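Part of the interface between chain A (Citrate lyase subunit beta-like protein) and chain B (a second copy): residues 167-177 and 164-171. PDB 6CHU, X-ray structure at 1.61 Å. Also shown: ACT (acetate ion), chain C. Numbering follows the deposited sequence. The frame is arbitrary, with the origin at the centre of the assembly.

Chain A, residues 167-177: ARHVRSTILLA
Chain B (164-171) RDVARHVR

The contact is anchored by a salt bridge between Arg A168 and Asp B165, in which NE of Arg A168 lies 2.8 Å from OD2 of Asp B165 and NH2 of Arg A168 donates to OD1 of Asp B165 at 2.9 Å. The arginine reaches it with chi angles m, t, p and 112°; the aspartate holds chi1 at -78° and chi2 at -4°, and its OD2 lies over one face of the guanidinium. Water 2 extends this pair, donating to OD2 of Asp B165 at 2.5 Å and accepting from NH1 of Arg A171 at 3.2 Å. Asp B165 opens its helix after the N-cap residue Arg B164 (phi/psi -72/165), and free amides there bind an acetate, N of Val B166 lying 2.8 Å from OXT of ACT.

Both backbones are helical, A167-177 throughout and B165-171, with phi/psi near -63/-42. Their axes cross at -85° and approach to 9.2 Å. Register is set where CA of Ser A172 stands 5.0 Å from CA of Val B166: a small serine (chi1 m) occupies this close point, its OG 3.5 Å from CA of Val B166.

His B169 (chi1 t, chi2 98°) is a knob seated among His A169, Ser A172, Thr A173 and Leu A176. CB of Ser A172 sits over its face, 3.8 Å from the ring centroid. Its edge points at the face of His A169, same rotamer, with CE1 of His A169 3.5 Å from CE1 of His B169, centroids 4.6 Å apart and planes at 60°. Water 3 lies 2.6 Å from NE2 of His B169.

Beyond, buried aliphatics close the contact. CG2 of Val B166 (chi1 p) meets CD2 of Leu A175 (t, p) at 3.9 Å and CG of Leu A176 (m, t) at 3.8 Å; CD1 of Leu A176 reaches CG2 of Val B170 (t) at 4.0 Å.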

# COMPACT_ATOMS: atom_id res chain seq x y z
N ALA A 167 -2.98 -8.90 -3.00
CA ALA A 167 -4.37 -8.94 -2.55
C ALA A 167 -4.54 -8.21 -1.22
O ALA A 167 -5.47 -7.41 -1.05
CB ALA A 167 -4.84 -10.39 -2.44
N ARG A 168 -3.65 -8.47 -0.26
CA ARG A 168 -3.69 -7.73 0.99
C ARG A 168 -3.55 -6.24 0.76
O ARG A 168 -4.21 -5.43 1.42
CB ARG A 168 -2.58 -8.23 1.93
CG ARG A 168 -2.71 -9.70 2.24
CD ARG A 168 -1.40 -10.25 2.80
NE ARG A 168 -1.23 -9.99 4.23
CZ ARG A 168 -1.24 -10.93 5.17
NH1 ARG A 168 -1.41 -12.20 4.83
NH2 ARG A 168 -1.08 -10.60 6.44
N HIS A 169 -2.70 -5.85 -0.20
CA HIS A 169 -2.48 -4.43 -0.49
C HIS A 169 -3.75 -3.77 -1.00
O HIS A 169 -4.12 -2.67 -0.57
CB HIS A 169 -1.34 -4.33 -1.51
CG HIS A 169 -0.84 -2.93 -1.76
ND1 HIS A 169 0.29 -2.44 -1.15
CD2 HIS A 169 -1.26 -1.97 -2.61
CE1 HIS A 169 0.53 -1.21 -1.59
NE2 HIS A 169 -0.40 -0.91 -2.48
N VAL A 170 -4.44 -4.43 -1.94
CA VAL A 170 -5.68 -3.86 -2.49
C VAL A 170 -6.78 -3.84 -1.44
O VAL A 170 -7.59 -2.89 -1.38
CB VAL A 170 -6.08 -4.65 -3.75
CG1 VAL A 170 -7.49 -4.27 -4.22
CG2 VAL A 170 -5.05 -4.42 -4.87
N ARG A 171 -6.84 -4.88 -0.59
CA ARG A 171 -7.80 -4.89 0.51
C ARG A 171 -7.68 -3.64 1.39
O ARG A 171 -8.67 -2.96 1.67
CB ARG A 171 -7.58 -6.14 1.35
CG ARG A 171 -8.62 -6.38 2.44
CD ARG A 171 -8.20 -7.64 3.18
NE ARG A 171 -9.25 -8.21 4.01
CZ ARG A 171 -9.03 -9.18 4.90
NH1 ARG A 171 -7.79 -9.64 5.08
NH2 ARG A 171 -10.03 -9.69 5.62
N SER A 172 -6.46 -3.35 1.85
CA SER A 172 -6.22 -2.14 2.64
C SER A 172 -6.51 -0.88 1.84
O SER A 172 -7.07 0.09 2.37
CB SER A 172 -4.78 -2.12 3.16
OG SER A 172 -4.54 -3.20 4.05
N THR A 173 -6.12 -0.86 0.56
CA THR A 173 -6.40 0.29 -0.29
C THR A 173 -7.89 0.62 -0.31
O THR A 173 -8.29 1.78 -0.17
CB THR A 173 -5.89 0.03 -1.71
OG1 THR A 173 -4.46 -0.13 -1.68
CG2 THR A 173 -6.24 1.20 -2.63
N ILE A 174 -8.73 -0.40 -0.48
CA ILE A 174 -10.17 -0.19 -0.60
C ILE A 174 -10.78 0.22 0.74
O ILE A 174 -11.67 1.08 0.79
CB ILE A 174 -10.84 -1.46 -1.18
CG1 ILE A 174 -11.05 -1.26 -2.68
CG2 ILE A 174 -12.16 -1.82 -0.48
CD1 ILE A 174 -9.80 -1.01 -3.42
N LEU A 175 -10.33 -0.39 1.83
CA LEU A 175 -10.82 -0.00 3.15
C LEU A 175 -10.52 1.46 3.44
O LEU A 175 -11.38 2.22 3.90
CB LEU A 175 -10.18 -0.90 4.21
CG LEU A 175 -10.47 -0.51 5.66
CD1 LEU A 175 -11.98 -0.55 5.92
CD2 LEU A 175 -9.71 -1.42 6.64
N LEU A 176 -9.29 1.89 3.14
CA LEU A 176 -8.90 3.27 3.41
C LEU A 176 -9.63 4.24 2.49
O LEU A 176 -10.09 5.30 2.94
CB LEU A 176 -7.39 3.40 3.27
CG LEU A 176 -6.57 2.67 4.34
CD1 LEU A 176 -5.12 2.54 3.86
CD2 LEU A 176 -6.64 3.41 5.67
N ALA A 177 -9.73 3.92 1.20
CA ALA A 177 -10.42 4.82 0.28
C ALA A 177 -11.89 4.96 0.65
O ALA A 177 -12.44 6.07 0.65
CB ALA A 177 -10.27 4.32 -1.16
N ARG B 164 -2.20 -5.52 12.40
CA ARG B 164 -3.09 -5.96 11.34
C ARG B 164 -2.70 -5.26 10.03
O ARG B 164 -1.95 -4.29 10.03
CB ARG B 164 -4.55 -5.69 11.71
CG ARG B 164 -5.02 -6.53 12.92
CD ARG B 164 -6.44 -6.21 13.34
NE ARG B 164 -6.80 -6.96 14.56
CZ ARG B 164 -7.14 -8.24 14.59
NH1 ARG B 164 -7.20 -8.96 13.47
NH2 ARG B 164 -7.43 -8.82 15.75
N ASP B 165 -3.22 -5.78 8.91
CA ASP B 165 -2.69 -5.39 7.61
C ASP B 165 -2.89 -3.91 7.31
O ASP B 165 -1.99 -3.25 6.77
CB ASP B 165 -3.32 -6.25 6.50
CG ASP B 165 -2.69 -7.63 6.41
OD1 ASP B 165 -1.72 -7.91 7.15
OD2 ASP B 165 -3.18 -8.44 5.58
N VAL B 166 -4.08 -3.35 7.61
CA VAL B 166 -4.28 -1.94 7.27
C VAL B 166 -3.33 -1.05 8.07
O VAL B 166 -2.87 -0.01 7.57
CB VAL B 166 -5.76 -1.51 7.46
CG1 VAL B 166 -6.13 -1.38 8.94
CG2 VAL B 166 -6.01 -0.18 6.72
N ALA B 167 -2.96 -1.48 9.28
CA ALA B 167 -1.97 -0.73 10.05
C ALA B 167 -0.59 -0.82 9.40
O ALA B 167 0.11 0.19 9.27
CB ALA B 167 -1.93 -1.26 11.49
N ARG B 168 -0.18 -2.03 9.00
CA ARG B 168 1.08 -2.17 8.28
C ARG B 168 1.08 -1.33 7.01
O ARG B 168 2.10 -0.73 6.65
CB ARG B 168 1.32 -3.64 7.94
CG ARG B 168 1.38 -4.51 9.18
CD ARG B 168 1.21 -5.99 8.81
NE ARG B 168 2.43 -6.61 8.34
CZ ARG B 168 3.09 -7.56 9.00
NH1 ARG B 168 2.64 -7.99 10.17
NH2 ARG B 168 4.20 -8.08 8.49
N HIS B 169 -0.06 -1.26 6.32
CA HIS B 169 -0.16 -0.51 5.07
C HIS B 169 0.07 0.98 5.32
O HIS B 169 0.82 1.64 4.59
CB HIS B 169 -1.53 -0.77 4.46
CG HIS B 169 -1.72 -0.23 3.07
ND1 HIS B 169 -1.58 -1.02 1.95
CD2 HIS B 169 -2.11 0.98 2.62
CE1 HIS B 169 -1.85 -0.31 0.87
NE2 HIS B 169 -2.18 0.92 1.25
N VAL B 170 -0.57 1.53 6.36
CA VAL B 170 -0.42 2.95 6.67
C VAL B 170 1.00 3.25 7.16
O VAL B 170 1.58 4.31 6.84
CB VAL B 170 -1.49 3.38 7.68
CG1 VAL B 170 -1.22 4.79 8.23
CG2 VAL B 170 -2.89 3.30 7.04
N ARG B 171 1.58 2.33 7.94
CA ARG B 171 2.97 2.48 8.37
C ARG B 171 3.92 2.68 7.18
O ARG B 171 4.72 3.62 7.16
CB ARG B 171 3.39 1.25 9.17
CG ARG B 171 4.75 1.34 9.83
CD ARG B 171 4.99 0.01 10.53
NE ARG B 171 6.08 0.03 11.49
CZ ARG B 171 6.59 -1.06 12.05
NH1 ARG B 171 6.12 -2.26 11.70
NH2 ARG B 171 7.57 -0.97 12.95
C ACT C . -6.39 -6.47 8.01
O ACT C . -5.68 -7.23 8.75
OXT ACT C . -6.18 -5.25 7.65
CH3 ACT C . -7.72 -7.10 7.42
O HOH W 1 -2.45 -4.47 3.60
O HOH W 2 -5.24 -7.80 4.34
O HOH W 3 -3.05 2.79 -0.37